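Local structure of S-adenosylmethionine-dependent methyltransferase (Clostridium acetobutylicum, 1Y8C) at residues Y20-S24 with N50-L55; F38-L44 with F59-V65; D92-L96 with K123-A127. The protein probably transfers a methyl group from S-adenosylmethionine to a substrate that has not been identified. One frame throughout, in Å; residues are numbered along the deposited sequence.

Contact 1: residues Y20-S24 with N50-L55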
loop_
_atom_site.group_PDB
_atom_site.type_symbol
_atom_site.label_atom_id
_atom_site.label_comp_id
_atom_site.label_asym_id
_atom_site.label_seq_id
_atom_site.Cartn_x
_atom_site.Cartn_y
_atom_site.Cartn_z
ATOM N N TYR A 20 -0.731 -11.572 -1.615
ATOM C CA TYR A 20 0.466 -11.114 -2.302
ATOM C C TYR A 20 0.552 -11.595 -3.743
ATOM O O TYR A 20 0.467 -10.787 -4.671
ATOM C CB TYR A 20 1.702 -11.547 -1.519
ATOM C CG TYR A 20 1.705 -11.036 -0.093
ATOM C CD1 TYR A 20 2.210 -11.822 0.944
ATOM C CD2 TYR A 20 1.184 -9.782 0.225
ATOM C CE1 TYR A 20 2.190 -11.381 2.261
ATOM C CE2 TYR A 20 1.158 -9.325 1.540
ATOM C CZ TYR A 20 1.661 -10.130 2.553
ATOM O OH TYR A 20 1.636 -9.702 3.861
ATOM N N LYS A 21 0.708 -12.905 -3.937
ATOM C CA LYS A 21 0.811 -13.460 -5.286
ATOM C C LYS A 21 -0.317 -12.958 -6.179
ATOM O O LYS A 21 -0.066 -12.523 -7.309
ATOM C CB LYS A 21 0.804 -14.997 -5.243
ATOM C CG LYS A 21 2.070 -15.604 -4.617
ATOM C CD LYS A 21 1.840 -17.025 -4.057
ATOM C CE LYS A 21 3.036 -17.535 -3.215
ATOM N NZ LYS A 21 4.355 -17.586 -3.954
ATOM N N LYS A 22 -1.552 -12.994 -5.681
ATOM C CA LYS A 22 -2.663 -12.531 -6.494
ATOM C C LYS A 22 -2.416 -11.103 -6.984
ATOM O O LYS A 22 -2.480 -10.829 -8.184
ATOM C CB LYS A 22 -3.972 -12.576 -5.717
ATOM C CG LYS A 22 -5.109 -11.930 -6.488
ATOM C CD LYS A 22 -6.346 -11.753 -5.643
ATOM C CE LYS A 22 -7.422 -11.023 -6.435
ATOM N NZ LYS A 22 -8.634 -10.732 -5.622
ATOM N N TRP A 23 -2.121 -10.200 -6.054
ATOM C CA TRP A 23 -1.878 -8.811 -6.413
ATOM C C TRP A 23 -0.673 -8.676 -7.339
ATOM O O TRP A 23 -0.758 -8.031 -8.391
ATOM C CB TRP A 23 -1.676 -7.951 -5.158
ATOM C CG TRP A 23 -2.907 -7.790 -4.307
ATOM C CD1 TRP A 23 -4.059 -8.524 -4.376
ATOM C CD2 TRP A 23 -3.083 -6.875 -3.216
ATOM N NE1 TRP A 23 -4.938 -8.125 -3.395
ATOM C CE2 TRP A 23 -4.364 -7.113 -2.666
ATOM C CE3 TRP A 23 -2.280 -5.874 -2.643
ATOM C CZ2 TRP A 23 -4.864 -6.392 -1.576
ATOM C CZ3 TRP A 23 -2.773 -5.154 -1.557
ATOM C CH2 TRP A 23 -4.056 -5.420 -1.035
ATOM N N SER A 24 0.449 -9.279 -6.966
ATOM C CA SER A 24 1.623 -9.172 -7.819
ATOM C C SER A 24 1.320 -9.688 -9.227
ATOM O O SER A 24 1.656 -9.031 -10.207
ATOM C CB SER A 24 2.831 -9.899 -7.199
ATOM O OG SER A 24 2.503 -11.192 -6.744
ATOM N N ASN A 50 6.678 -7.508 1.429
ATOM C CA ASN A 50 5.857 -8.657 1.064
ATOM C C ASN A 50 5.354 -8.606 -0.363
ATOM O O ASN A 50 4.990 -9.621 -0.942
ATOM C CB ASN A 50 4.681 -8.793 2.032
ATOM C CG ASN A 50 5.111 -9.353 3.363
ATOM O OD1 ASN A 50 5.996 -10.204 3.416
ATOM N ND2 ASN A 50 4.486 -8.897 4.442
ATOM N N LEU A 51 5.354 -7.420 -0.938
ATOM C CA LEU A 51 4.885 -7.261 -2.297
ATOM C C LEU A 51 6.104 -7.057 -3.196
ATOM O O LEU A 51 6.121 -7.468 -4.354
ATOM C CB LEU A 51 3.957 -6.055 -2.341
ATOM C CG LEU A 51 2.808 -5.997 -3.333
ATOM C CD1 LEU A 51 1.686 -5.187 -2.716
ATOM C CD2 LEU A 51 3.259 -5.389 -4.634
ATOM N N THR A 52 7.137 -6.441 -2.637
ATOM C CA THR A 52 8.361 -6.163 -3.373
ATOM C C THR A 52 9.076 -7.441 -3.803
ATOM O O THR A 52 9.572 -7.535 -4.931
ATOM C CB THR A 52 9.331 -5.327 -2.523
ATOM O OG1 THR A 52 8.584 -4.394 -1.731
ATOM C CG2 THR A 52 10.291 -4.563 -3.415
ATOM N N GLU A 53 9.134 -8.422 -2.904
ATOM C CA GLU A 53 9.808 -9.683 -3.202
ATOM C C GLU A 53 9.150 -10.433 -4.361
ATOM O O GLU A 53 9.766 -11.298 -4.964
ATOM C CB GLU A 53 9.841 -10.584 -1.966
ATOM C CG GLU A 53 8.473 -11.032 -1.511
ATOM C CD GLU A 53 8.511 -11.978 -0.331
ATOM O OE1 GLU A 53 7.447 -12.158 0.305
ATOM O OE2 GLU A 53 9.584 -12.550 -0.036
ATOM N N ASN A 54 7.905 -10.105 -4.678
ATOM C CA ASN A 54 7.227 -10.768 -5.779
ATOM C C ASN A 54 7.498 -10.095 -7.124
ATOM O O ASN A 54 7.650 -10.772 -8.137
ATOM C CB ASN A 54 5.716 -10.799 -5.529
ATOM C CG ASN A 54 5.321 -11.816 -4.482
ATOM O OD1 ASN A 54 6.133 -12.200 -3.642
ATOM N ND2 ASN A 54 4.064 -12.254 -4.518
ATOM N N LEU A 55 7.561 -8.764 -7.127
ATOM C CA LEU A 55 7.765 -7.982 -8.348
ATOM C C LEU A 55 9.225 -7.658 -8.641
ATOM O O LEU A 55 9.622 -7.537 -9.799
ATOM C CB LEU A 55 6.972 -6.677 -8.249
ATOM C CG LEU A 55 5.465 -6.801 -8.074
ATOM C CD1 LEU A 55 4.901 -5.513 -7.528
ATOM C CD2 LEU A 55 4.832 -7.151 -9.407
#
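N50 lays its CB over one face of the Y20 ring, a CH-pi contact with the methylene 3.6 Å from the ring centroid and displaced toward the phenol end. The amide beyond it continues toward that end, its plane tilted 25° from the ring and the two side chains crossing at an oblique angle. N50 ND2 comes within 3.0 Å of Y20 OH, but the angle is poor for a hydrogen bond; the hydroxyl is instead bonded to D11. Four residues on, in the short helix 52-55, N54 reaches across to S24. Its ND2 donates to S24 OG at 2.9 Å, nearly straight (170°) and with the oxygen in the amide plane. S24 OG sits between the backbone N and the carbonyl carbon (chi1 48°), a rotamer that turns the hydroxyl back along its own helix, 2.9 Å from both Y20 O and K21 O. Receiving the amide hydrogen leaves its own proton for one of these carbonyls. On the inner side L51 CD1 meets the edge of the W23 indole at CE3 (4.0 Å), the two side chains at about a right angle, while L55 CD2 packs against S24 CB. The contact thus sets the first turn of helix 20-32 against helix 52-55, which follows strand 40-44; helix 3-15 adds H8 beside Y20 and N50, I27 and I28 continue the apolar seam, and W23 stacks on Y226.

Contact 2: residues F38-L44 with F59-V65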
loop_
_atom_site.group_PDB
_atom_site.type_symbol
_atom_site.label_atom_id
_atom_site.label_comp_id
_atom_site.label_asym_id
_atom_site.label_seq_id
_atom_site.Cartn_x
_atom_site.Cartn_y
_atom_site.Cartn_z
ATOM N N PHE A 38 10.352 -4.055 -18.537
ATOM C CA PHE A 38 10.724 -4.333 -17.156
ATOM C C PHE A 38 12.137 -3.936 -16.724
ATOM O O PHE A 38 12.896 -4.756 -16.211
ATOM C CB PHE A 38 10.464 -5.811 -16.840
ATOM C CG PHE A 38 9.012 -6.210 -16.982
ATOM C CD1 PHE A 38 8.429 -6.338 -18.241
ATOM C CD2 PHE A 38 8.215 -6.410 -15.858
ATOM C CE1 PHE A 38 7.084 -6.657 -18.381
ATOM C CE2 PHE A 38 6.867 -6.729 -15.987
ATOM C CZ PHE A 38 6.301 -6.851 -17.252
ATOM N N ASP A 39 12.473 -2.663 -16.897
ATOM C CA ASP A 39 13.781 -2.190 -16.492
ATOM C C ASP A 39 13.833 -1.672 -15.068
ATOM O O ASP A 39 14.608 -2.178 -14.256
ATOM C CB ASP A 39 14.277 -1.102 -17.435
ATOM C CG ASP A 39 14.762 -1.664 -18.750
ATOM O OD1 ASP A 39 15.436 -2.719 -18.724
ATOM O OD2 ASP A 39 14.488 -1.053 -19.809
ATOM N N ASP A 40 13.010 -0.673 -14.759
ATOM C CA ASP A 40 13.030 -0.076 -13.430
ATOM C C ASP A 40 11.716 -0.079 -12.660
ATOM O O ASP A 40 10.674 0.386 -13.137
ATOM C CB ASP A 40 13.593 1.337 -13.542
ATOM C CG ASP A 40 15.005 1.339 -14.078
ATOM O OD1 ASP A 40 15.921 0.883 -13.348
ATOM O OD2 ASP A 40 15.206 1.770 -15.239
ATOM N N TYR A 41 11.806 -0.602 -11.440
ATOM C CA TYR A 41 10.673 -0.740 -10.534
ATOM C C TYR A 41 10.854 -0.067 -9.167
ATOM O O TYR A 41 11.842 -0.294 -8.468
ATOM C CB TYR A 41 10.372 -2.235 -10.320
ATOM C CG TYR A 41 9.413 -2.510 -9.177
ATOM C CD1 TYR A 41 8.138 -1.923 -9.150
ATOM C CD2 TYR A 41 9.772 -3.358 -8.123
ATOM C CE1 TYR A 41 7.247 -2.173 -8.109
ATOM C CE2 TYR A 41 8.888 -3.615 -7.073
ATOM C CZ TYR A 41 7.622 -3.016 -7.078
ATOM O OH TYR A 41 6.738 -3.256 -6.052
ATOM N N LEU A 42 9.868 0.741 -8.795
ATOM C CA LEU A 42 9.854 1.446 -7.520
ATOM C C LEU A 42 8.592 1.108 -6.727
ATOM O O LEU A 42 7.455 1.288 -7.199
ATOM C CB LEU A 42 9.887 2.960 -7.740
ATOM C CG LEU A 42 9.612 3.825 -6.497
ATOM C CD1 LEU A 42 10.845 3.834 -5.605
ATOM C CD2 LEU A 42 9.252 5.241 -6.908
ATOM N N ASP A 43 8.793 0.627 -5.513
ATOM C CA ASP A 43 7.667 0.314 -4.659
ATOM C C ASP A 43 7.688 1.274 -3.470
ATOM O O ASP A 43 8.605 1.237 -2.651
ATOM C CB ASP A 43 7.760 -1.134 -4.191
ATOM C CG ASP A 43 6.616 -1.519 -3.300
ATOM O OD1 ASP A 43 5.528 -0.909 -3.450
ATOM O OD2 ASP A 43 6.796 -2.429 -2.457
ATOM N N LEU A 44 6.689 2.149 -3.402
ATOM C CA LEU A 44 6.564 3.131 -2.321
ATOM C C LEU A 44 5.800 2.502 -1.175
ATOM O O LEU A 44 4.779 1.860 -1.399
ATOM C CB LEU A 44 5.768 4.345 -2.786
ATOM C CG LEU A 44 6.305 5.144 -3.955
ATOM C CD1 LEU A 44 5.205 6.048 -4.497
ATOM C CD2 LEU A 44 7.512 5.939 -3.504
ATOM N N PHE A 59 12.169 -7.384 -12.557
ATOM C CA PHE A 59 12.846 -6.215 -13.112
ATOM C C PHE A 59 14.367 -6.264 -12.994
ATOM O O PHE A 59 14.927 -7.151 -12.344
ATOM C CB PHE A 59 12.345 -4.943 -12.431
ATOM C CG PHE A 59 10.929 -4.604 -12.759
ATOM C CD1 PHE A 59 9.879 -5.305 -12.178
ATOM C CD2 PHE A 59 10.643 -3.591 -13.674
ATOM C CE1 PHE A 59 8.568 -5.005 -12.503
ATOM C CE2 PHE A 59 9.336 -3.283 -14.005
ATOM C CZ PHE A 59 8.290 -3.991 -13.421
ATOM N N LYS A 60 15.038 -5.302 -13.625
ATOM C CA LYS A 60 16.493 -5.243 -13.555
ATOM C C LYS A 60 16.924 -4.449 -12.335
ATOM O O LYS A 60 17.807 -4.878 -11.590
ATOM C CB LYS A 60 17.084 -4.583 -14.801
ATOM C CG LYS A 60 16.730 -5.251 -16.117
ATOM C CD LYS A 60 17.818 -4.981 -17.166
ATOM C CE LYS A 60 18.115 -3.479 -17.315
ATOM N NZ LYS A 60 19.382 -3.175 -18.062
ATOM N N ASN A 61 16.304 -3.288 -12.139
ATOM C CA ASN A 61 16.636 -2.434 -11.002
ATOM C C ASN A 61 15.396 -2.121 -10.178
ATOM O O ASN A 61 14.357 -1.732 -10.717
ATOM C CB ASN A 61 17.273 -1.125 -11.478
ATOM C CG ASN A 61 18.334 -1.343 -12.541
ATOM O OD1 ASN A 61 18.161 -0.960 -13.703
ATOM N ND2 ASN A 61 19.441 -1.965 -12.150
ATOM N N THR A 62 15.519 -2.277 -8.864
ATOM C CA THR A 62 14.407 -2.024 -7.969
ATOM C C THR A 62 14.755 -1.074 -6.829
ATOM O O THR A 62 15.857 -1.104 -6.282
ATOM C CB THR A 62 13.883 -3.341 -7.345
ATOM O OG1 THR A 62 13.522 -4.256 -8.384
ATOM C CG2 THR A 62 12.672 -3.078 -6.472
ATOM N N TRP A 63 13.794 -0.225 -6.487
ATOM C CA TRP A 63 13.930 0.713 -5.388
ATOM C C TRP A 63 12.727 0.524 -4.478
ATOM O O TRP A 63 11.588 0.454 -4.942
ATOM C CB TRP A 63 13.961 2.143 -5.895
ATOM C CG TRP A 63 15.260 2.539 -6.443
ATOM C CD1 TRP A 63 15.798 2.164 -7.639
ATOM C CD2 TRP A 63 16.208 3.410 -5.828
ATOM N NE1 TRP A 63 17.026 2.757 -7.814
ATOM C CE2 TRP A 63 17.300 3.530 -6.719
ATOM C CE3 TRP A 63 16.235 4.112 -4.617
ATOM C CZ2 TRP A 63 18.419 4.314 -6.426
ATOM C CZ3 TRP A 63 17.346 4.894 -4.326
ATOM C CH2 TRP A 63 18.422 4.993 -5.230
ATOM N N ALA A 64 12.998 0.438 -3.182
ATOM C CA ALA A 64 11.966 0.252 -2.176
ATOM C C ALA A 64 12.072 1.393 -1.172
ATOM O O ALA A 64 13.134 1.620 -0.591
ATOM C CB ALA A 64 12.163 -1.081 -1.477
ATOM N N VAL A 65 10.969 2.106 -0.969
ATOM C CA VAL A 65 10.947 3.234 -0.055
ATOM C C VAL A 65 9.867 3.072 1.002
ATOM O O VAL A 65 8.760 2.642 0.706
ATOM C CB VAL A 65 10.684 4.531 -0.817
ATOM C CG1 VAL A 65 10.740 5.703 0.131
ATOM C CG2 VAL A 65 11.699 4.683 -1.938
#
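F59 is sandwiched at the start of the strand pair: Y41 CB rests on one face of its ring, 3.5 Å from the centroid, and F38 CD2 lies over the opposite face, 3.4 Å from F59 CZ. The F38 ring is inclined to that of F59 by 49°, whereas the Y41 ring runs closer to parallel but is slid aside, leaving its CB to make the CH-pi contact. With CG anti to the backbone N (chi1 168°), the Y41 ring is carried along the strand, where CD2 meets T62 CG2 at 3.3 Å. Behind these side chains strands 40-44 and 61-65 run parallel, their directions 11° apart. Five good backbone bonds join them: D39 O takes N61 N, N61 O takes Y41 N, and the ladder goes on through W63 and D43 to V65 N on D43 O (3.0 Å). This is the pairing of neighbouring strands in a beta-alpha-beta unit, here with the short helix 52-55 in the crossover; the two are the first in chain order of the Rossmann-like methyltransferase sheet, and both lie inside it. On the face away from Y41, L42 CD1 touches W63 CB (3.6 Å) and V65 CG2 (3.9 Å). Further out, strand 104-107 pairs with the other side of strand 40-44, and its T106 bonds both Y41 OH and D43 OD1. D40 forms salt bridges with R100 and K133, and F102 meets the W63 ring.

Contact 3: residues D92-L96 with K123-A127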
loop_
_atom_site.group_PDB
_atom_site.type_symbol
_atom_site.label_atom_id
_atom_site.label_comp_id
_atom_site.label_asym_id
_atom_site.label_seq_id
_atom_site.Cartn_x
_atom_site.Cartn_y
_atom_site.Cartn_z
ATOM N N ASP A 92 9.561 10.058 3.242
ATOM C CA ASP A 92 8.122 10.263 3.314
ATOM C C ASP A 92 7.592 10.391 1.880
ATOM O O ASP A 92 8.044 11.249 1.121
ATOM C CB ASP A 92 7.811 11.537 4.109
ATOM C CG ASP A 92 6.345 11.943 4.019
ATOM O OD1 ASP A 92 5.470 11.101 4.326
ATOM O OD2 ASP A 92 6.068 13.108 3.639
ATOM N N ILE A 93 6.640 9.532 1.519
ATOM C CA ILE A 93 6.038 9.523 0.178
ATOM C C ILE A 93 5.630 10.910 -0.334
ATOM O O ILE A 93 5.710 11.187 -1.529
ATOM C CB ILE A 93 4.772 8.615 0.123
ATOM C CG1 ILE A 93 4.676 7.742 1.380
ATOM C CG2 ILE A 93 4.831 7.717 -1.099
ATOM C CD1 ILE A 93 3.369 6.975 1.493
ATOM N N SER A 94 5.185 11.777 0.571
ATOM C CA SER A 94 4.768 13.123 0.195
ATOM C C SER A 94 5.946 13.914 -0.349
ATOM O O SER A 94 5.776 14.795 -1.183
ATOM C CB SER A 94 4.182 13.841 1.406
ATOM O OG SER A 94 3.144 13.075 1.997
ATOM N N ASN A 95 7.143 13.599 0.139
ATOM C CA ASN A 95 8.365 14.271 -0.311
ATOM C C ASN A 95 9.376 13.286 -0.887
ATOM O O ASN A 95 10.541 13.270 -0.496
ATOM C CB ASN A 95 9.009 15.044 0.841
ATOM C CG ASN A 95 8.119 16.147 1.361
ATOM O OD1 ASN A 95 7.652 16.995 0.592
ATOM N ND2 ASN A 95 7.879 16.151 2.670
ATOM N N LEU A 96 8.912 12.458 -1.815
ATOM C CA LEU A 96 9.762 11.476 -2.466
ATOM C C LEU A 96 10.913 12.210 -3.171
ATOM O O LEU A 96 10.672 13.090 -4.001
ATOM C CB LEU A 96 8.927 10.691 -3.480
ATOM C CG LEU A 96 9.637 9.624 -4.311
ATOM C CD1 LEU A 96 10.164 8.529 -3.384
ATOM C CD2 LEU A 96 8.678 9.036 -5.334
ATOM N N LYS A 123 0.810 16.646 -3.547
ATOM C CA LYS A 123 2.260 16.631 -3.665
ATOM C C LYS A 123 2.704 15.217 -4.014
ATOM O O LYS A 123 3.574 15.005 -4.865
ATOM C CB LYS A 123 2.895 17.099 -2.351
ATOM C CG LYS A 123 2.631 18.572 -2.064
ATOM C CD LYS A 123 3.204 19.052 -0.728
ATOM C CE LYS A 123 4.739 19.077 -0.697
ATOM N NZ LYS A 123 5.383 17.736 -0.559
ATOM N N TYR A 124 2.074 14.256 -3.356
ATOM C CA TYR A 124 2.328 12.843 -3.567
ATOM C C TYR A 124 2.134 12.461 -5.047
ATOM O O TYR A 124 3.056 11.981 -5.686
ATOM C CB TYR A 124 1.382 12.053 -2.660
ATOM C CG TYR A 124 1.255 10.585 -2.952
ATOM C CD1 TYR A 124 2.304 9.708 -2.706
ATOM C CD2 TYR A 124 0.046 10.060 -3.411
ATOM C CE1 TYR A 124 2.147 8.335 -2.901
ATOM C CE2 TYR A 124 -0.124 8.704 -3.608
ATOM C CZ TYR A 124 0.925 7.842 -3.348
ATOM O OH TYR A 124 0.730 6.490 -3.510
ATOM N N PHE A 125 0.941 12.682 -5.590
ATOM C CA PHE A 125 0.682 12.348 -6.984
ATOM C C PHE A 125 1.655 13.066 -7.888
ATOM O O PHE A 125 2.136 12.500 -8.872
ATOM C CB PHE A 125 -0.754 12.713 -7.384
ATOM C CG PHE A 125 -1.800 11.775 -6.827
ATOM C CD1 PHE A 125 -3.076 12.239 -6.526
ATOM C CD2 PHE A 125 -1.502 10.433 -6.587
ATOM C CE1 PHE A 125 -4.027 11.389 -5.987
ATOM C CE2 PHE A 125 -2.450 9.583 -6.050
ATOM C CZ PHE A 125 -3.716 10.056 -5.751
ATOM N N LYS A 126 1.947 14.322 -7.568
ATOM C CA LYS A 126 2.892 15.078 -8.379
ATOM C C LYS A 126 4.270 14.415 -8.253
ATOM O O LYS A 126 4.959 14.214 -9.251
ATOM C CB LYS A 126 2.956 16.545 -7.926
ATOM C CG LYS A 126 3.918 17.378 -8.760
ATOM C CD LYS A 126 3.996 18.835 -8.312
ATOM C CE LYS A 126 5.258 19.525 -8.881
ATOM N NZ LYS A 126 5.385 19.426 -10.387
ATOM N N ALA A 127 4.649 14.054 -7.028
ATOM C CA ALA A 127 5.934 13.407 -6.777
ATOM C C ALA A 127 6.070 12.160 -7.629
ATOM O O ALA A 127 7.104 11.914 -8.257
ATOM C CB ALA A 127 6.062 13.044 -5.312
#
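The Y124 ring receives I93 at its edge: CG2 approaches CE1 to 3.3 Å near the ring plane, and I93 O lies in that plane beside CD1. The two side chains run alongside each other in the same direction, the phenol placed there by a first torsion that puts CG anti to the backbone N (chi1 166°). At the other flat group, the N95 amide, K123 NZ donates to OD1 at 2.6 Å from 36° out of the carbonyl plane, and hence not along a lone pair. K123 gets there by bending at chi3 and chi4, which folds its ammonium back over the 92-96 turn; S94 O is also 3.0 Å from K123 NZ. Between the aromatic and the polar end the backbones come close, with the CA atoms of S94 and Y124 only 4.5 Å apart. One turn further along the helix, the small A127 presents its CB to L96 CB at 4.1 Å. The apolar side of the contact lies against strand 40-44. The arrangement is a short 3-10 turn, in the connection between strands 87-89 and 104-107, packed on helix 118-129, which lies between strands 104-107 and 136-143 of the Rossmann-like alpha/beta sheet.

In the fold
Contact 2 is the middle member of the three. Its strand 40-44 meets contact 1 through T52 OG1, probably hydrogen-bonded to D43 OD2 at 2.8 Å, and through L55 CD1, packed 3.3 Å from Y41 OH. On the other face of the strand, L44 CD2 touches L96 CD1 of contact 3 at 3.7 Å, and L44 CD1 lies 3.8 Å from I93 CG2. Contacts 1 and 3 do not touch; their nearest atoms are about 12 Å apart and their centres about 23 Å. In Rossmann-like methyltransferases the loop after the first strand, here between L44 and N50, usually borders the S-adenosylmethionine site, so contacts 1 and 2 probably flank that pocket.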